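Local coordinates for lactococcal prophage ps3 protein 05 (Staphylococcus epidermidis ATCC 12228, PDB 3G8W), which is a probable GNAT-family acetyltransferase, expected to move an acetyl group from acetyl-coenzyme A to an acceptor substrate, at residues 56-70 with 98-110. Sequence-based numbering, arbitrary orientation.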
# COMPACT_ATOMS: atom_id res chain seq x y z
N ASN B 56 3.57 12.26 5.45
CA ASN B 56 3.33 13.55 6.09
C ASN B 56 2.06 13.71 6.90
O ASN B 56 0.96 13.56 6.38
CB ASN B 56 3.39 14.66 5.05
CG ASN B 56 4.76 14.83 4.43
OD1 ASN B 56 5.67 14.01 4.64
ND2 ASN B 56 4.93 15.90 3.66
N ILE B 57 2.22 14.02 8.17
CA ILE B 57 1.09 14.34 9.01
C ILE B 57 0.86 15.85 8.98
O ILE B 57 1.78 16.63 9.28
CB ILE B 57 1.36 13.92 10.45
CG1 ILE B 57 1.59 12.42 10.55
CG2 ILE B 57 0.19 14.33 11.36
CD1 ILE B 57 1.80 11.95 11.96
N PHE B 58 -0.35 16.27 8.64
CA PHE B 58 -0.70 17.68 8.79
C PHE B 58 -1.57 17.93 10.01
O PHE B 58 -2.38 17.07 10.38
CB PHE B 58 -1.45 18.18 7.57
CG PHE B 58 -0.63 18.20 6.33
CD1 PHE B 58 -0.15 19.41 5.84
CD2 PHE B 58 -0.39 17.03 5.62
CE1 PHE B 58 0.58 19.43 4.67
CE2 PHE B 58 0.35 17.05 4.44
CZ PHE B 58 0.83 18.24 3.96
N GLY B 59 -1.41 19.11 10.61
CA GLY B 59 -2.23 19.52 11.75
C GLY B 59 -2.91 20.87 11.58
O GLY B 59 -2.35 21.77 10.97
N ALA B 60 -4.13 20.98 12.10
CA ALA B 60 -4.81 22.28 12.22
C ALA B 60 -4.66 22.82 13.65
O ALA B 60 -4.85 22.08 14.63
CB ALA B 60 -6.25 22.18 11.83
N PHE B 61 -4.33 24.10 13.77
CA PHE B 61 -4.04 24.69 15.08
C PHE B 61 -4.95 25.84 15.42
O PHE B 61 -5.08 26.80 14.66
CB PHE B 61 -2.59 25.15 15.16
CG PHE B 61 -1.61 24.03 15.35
CD1 PHE B 61 -1.33 23.55 16.63
CD2 PHE B 61 -1.00 23.43 14.25
CE1 PHE B 61 -0.44 22.50 16.81
CE2 PHE B 61 -0.09 22.39 14.42
CZ PHE B 61 0.19 21.92 15.70
N GLU B 62 -5.58 25.72 16.59
CA GLU B 62 -6.26 26.82 17.26
C GLU B 62 -5.31 27.27 18.37
O GLU B 62 -5.06 26.52 19.32
CB GLU B 62 -7.59 26.34 17.83
CG GLU B 62 -8.62 27.42 18.10
CD GLU B 62 -9.72 26.96 19.07
OE1 GLU B 62 -9.73 25.75 19.44
OE2 GLU B 62 -10.56 27.81 19.49
N ASP B 63 -4.78 28.49 18.26
CA ASP B 63 -3.72 28.98 19.17
C ASP B 63 -2.65 27.89 19.40
O ASP B 63 -2.07 27.37 18.44
CB ASP B 63 -4.30 29.50 20.49
N ASP B 64 -2.40 27.54 20.66
CA ASP B 64 -1.42 26.49 21.01
C ASP B 64 -1.92 25.06 20.73
O ASP B 64 -1.12 24.13 20.64
CB ASP B 64 -0.97 26.64 22.47
N GLU B 65 -3.23 24.90 20.59
CA GLU B 65 -3.86 23.57 20.55
C GLU B 65 -3.94 22.96 19.15
O GLU B 65 -4.42 23.58 18.19
CB GLU B 65 -5.24 23.62 21.22
CG GLU B 65 -5.32 23.13 22.68
CD GLU B 65 -4.58 24.03 23.68
OE1 GLU B 65 -5.24 24.62 24.59
OE2 GLU B 65 -3.34 24.15 23.59
N LEU B 66 -3.46 21.73 19.04
CA LEU B 66 -3.68 20.96 17.83
C LEU B 66 -5.15 20.52 17.83
O LEU B 66 -5.64 19.99 18.83
CB LEU B 66 -2.72 19.77 17.77
CG LEU B 66 -2.74 18.92 16.50
CD1 LEU B 66 -2.40 19.72 15.24
CD2 LEU B 66 -1.84 17.71 16.67
N VAL B 67 -5.85 20.75 16.73
CA VAL B 67 -7.32 20.63 16.73
C VAL B 67 -7.78 19.56 15.76
O VAL B 67 -8.76 18.86 16.00
CB VAL B 67 -7.97 21.99 16.41
CG1 VAL B 67 -9.44 21.83 16.16
CG2 VAL B 67 -7.77 22.94 17.56
N ALA B 68 -7.07 19.43 14.66
CA ALA B 68 -7.30 18.34 13.75
C ALA B 68 -5.97 17.80 13.24
O ALA B 68 -4.92 18.40 13.48
CB ALA B 68 -8.20 18.80 12.60
N THR B 69 -6.03 16.65 12.57
CA THR B 69 -4.83 15.96 12.07
C THR B 69 -5.17 15.02 10.93
O THR B 69 -6.27 14.47 10.87
CB THR B 69 -4.14 15.14 13.19
OG1 THR B 69 -2.77 15.56 13.31
CG2 THR B 69 -4.21 13.63 12.92
N CYS B 70 -4.22 14.83 10.01
CA CYS B 70 -4.41 13.85 8.96
C CYS B 70 -3.09 13.50 8.30
O CYS B 70 -2.27 14.38 8.07
CB CYS B 70 -5.37 14.40 7.93
SG CYS B 70 -5.91 13.15 6.82
N VAL B 98 -13.58 22.69 10.75
CA VAL B 98 -12.13 22.67 10.87
C VAL B 98 -11.51 21.56 10.04
O VAL B 98 -10.53 21.79 9.34
CB VAL B 98 -11.71 22.53 12.35
CG1 VAL B 98 -10.22 22.39 12.49
CG2 VAL B 98 -12.20 23.73 13.15
N ASN B 99 -12.05 20.35 10.12
CA ASN B 99 -11.52 19.22 9.36
C ASN B 99 -11.61 19.49 7.85
O ASN B 99 -10.66 19.28 7.12
CB ASN B 99 -12.25 17.92 9.72
CG ASN B 99 -11.42 16.67 9.40
OD1 ASN B 99 -10.27 16.53 9.81
ND2 ASN B 99 -12.03 15.74 8.69
N ARG B 100 -12.77 19.99 7.41
CA ARG B 100 -12.98 20.35 6.01
C ARG B 100 -11.89 21.31 5.57
O ARG B 100 -11.36 21.19 4.48
CB ARG B 100 -14.35 20.96 5.80
CG ARG B 100 -14.62 21.39 4.41
CD ARG B 100 -16.06 21.86 4.22
NE ARG B 100 -17.06 20.93 4.75
CZ ARG B 100 -17.54 19.86 4.12
NH1 ARG B 100 -17.12 19.54 2.90
NH2 ARG B 100 -18.44 19.08 4.69
N GLU B 101 -11.51 22.24 6.43
CA GLU B 101 -10.45 23.17 6.08
C GLU B 101 -9.10 22.44 5.99
O GLU B 101 -8.28 22.72 5.11
CB GLU B 101 -10.40 24.31 7.08
CG GLU B 101 -9.89 25.60 6.54
CD GLU B 101 -9.89 26.69 7.60
OE1 GLU B 101 -8.79 27.25 7.90
OE2 GLU B 101 -10.99 26.98 8.16
N LEU B 102 -8.88 21.50 6.90
CA LEU B 102 -7.69 20.67 6.89
C LEU B 102 -7.57 19.81 5.60
O LEU B 102 -6.51 19.82 4.96
CB LEU B 102 -7.71 19.77 8.12
CG LEU B 102 -6.48 19.22 8.84
CD1 LEU B 102 -6.64 17.74 8.95
CD2 LEU B 102 -5.18 19.54 8.16
N ILE B 103 -8.64 19.08 5.22
CA ILE B 103 -8.62 18.19 4.04
C ILE B 103 -8.27 19.02 2.82
O ILE B 103 -7.41 18.64 2.04
CB ILE B 103 -9.91 17.32 3.85
CG1 ILE B 103 -10.05 16.28 4.97
CG2 ILE B 103 -9.92 16.58 2.52
CD1 ILE B 103 -8.73 15.74 5.50
N ASN B 104 -8.90 20.18 2.69
CA ASN B 104 -8.57 21.11 1.63
C ASN B 104 -7.11 21.52 1.56
O ASN B 104 -6.55 21.56 0.47
CB ASN B 104 -9.46 22.33 1.68
CG ASN B 104 -10.73 22.18 0.83
OD1 ASN B 104 -11.33 23.18 0.45
ND2 ASN B 104 -11.13 20.94 0.53
N HIS B 105 -6.49 21.81 2.70
CA HIS B 105 -5.08 22.18 2.73
C HIS B 105 -4.31 21.01 2.14
O HIS B 105 -3.44 21.18 1.27
CB HIS B 105 -4.61 22.44 4.17
CG HIS B 105 -3.21 22.97 4.29
ND1 HIS B 105 -2.09 22.18 4.08
CD2 HIS B 105 -2.74 24.19 4.63
CE1 HIS B 105 -1.00 22.91 4.26
NE2 HIS B 105 -1.37 24.12 4.60
N ILE B 106 -4.66 19.80 2.59
CA ILE B 106 -3.94 18.61 2.18
C ILE B 106 -4.11 18.38 0.69
O ILE B 106 -3.18 17.94 0.04
CB ILE B 106 -4.33 17.37 3.01
CG1 ILE B 106 -3.94 17.56 4.49
CG2 ILE B 106 -3.68 16.13 2.42
CD1 ILE B 106 -4.21 16.33 5.36
N ILE B 107 -5.27 18.73 0.15
CA ILE B 107 -5.45 18.62 -1.29
C ILE B 107 -4.54 19.59 -2.02
O ILE B 107 -3.87 19.21 -2.99
CB ILE B 107 -6.92 18.79 -1.71
CG1 ILE B 107 -7.74 17.60 -1.21
CG2 ILE B 107 -7.01 18.85 -3.22
CD1 ILE B 107 -9.22 17.69 -1.52
N GLN B 108 -4.47 20.83 -1.54
CA GLN B 108 -3.64 21.83 -2.19
C GLN B 108 -2.18 21.41 -2.20
O GLN B 108 -1.48 21.62 -3.19
CB GLN B 108 -3.81 23.21 -1.56
CG GLN B 108 -3.41 24.37 -2.50
CD GLN B 108 -4.19 24.35 -3.84
OE1 GLN B 108 -5.28 23.78 -3.93
NE2 GLN B 108 -3.61 24.96 -4.87
N TYR B 109 -1.73 20.82 -1.10
CA TYR B 109 -0.37 20.32 -0.99
C TYR B 109 -0.12 19.19 -2.01
O TYR B 109 0.93 19.16 -2.68
CB TYR B 109 -0.12 19.82 0.42
CG TYR B 109 1.23 19.15 0.56
CD1 TYR B 109 1.37 17.76 0.44
CD2 TYR B 109 2.39 19.92 0.79
CE1 TYR B 109 2.61 17.15 0.57
CE2 TYR B 109 3.64 19.32 0.92
CZ TYR B 109 3.74 17.94 0.81
OH TYR B 109 4.98 17.37 0.94
N ALA B 110 -1.09 18.27 -2.11
CA ALA B 110 -1.02 17.14 -3.05
C ALA B 110 -0.76 17.64 -4.46
O ALA B 110 0.25 17.26 -5.07
CB ALA B 110 -2.29 16.29 -3.00
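Helix 98-110 lies across the hairpin of strands 56-62 and 65-70, from Phe58 beside Ile106 to Ala68 beside Asn99; its axis comes within 8.4 Å of strand 65-70, at 48° to it, and runs roughly antiparallel to strand 56-62. A type II' turn from Glu62 to Glu65 closes the hairpin, and a classic beta bulge sets Val67 and Ala68 together against Ala60. Phe58 carries the largest share of the contact. With CG anti to the carbonyl carbon (chi1 -66°), its ring reaches along the helix and its CZ meets the face of the Tyr109 ring, 3.5 Å from Tyr109 CG, in an edge-to-face pair with planes 66° apart. Ile106 CG1 lies over one face of the phenylalanine, 4.2 Å from the ring centroid, as a CH-pi contact. The imidazole of His105 approaches the same ring obliquely, His105 ND1 3.8 Å from Phe58 CD1, completing an aromatic cluster. Nearer the turn, Leu102 spreads its branches over both strands: Leu102 CD1 lies 3.7 Å from Cys70 CB and also reaches Ala68, while Leu102 CD2 sits 4.0 Å from Phe58 CB. Val98, with CG1 anti to the backbone N, directs that methyl among Ala60, Ala68 and Val67, 3.8 Å from Val67 CG1. Ile106 CD1 lies against Cys70 CB, and Cys70 SG faces Ile103 CD1. Asn99 ND2 hydrogen-bonds Asn89 OD1 on strand 83-91. The mainly apolar interface packs the helix of the beta-alpha-beta crossover between parallel strands 83-91 and 117-123 onto the hairpin, while helix 15-24 covers the opposite face through Ile57, Leu66 and Thr69; its cohesion probably rests on buried aliphatic groups and aromatic contacts rather than on charge.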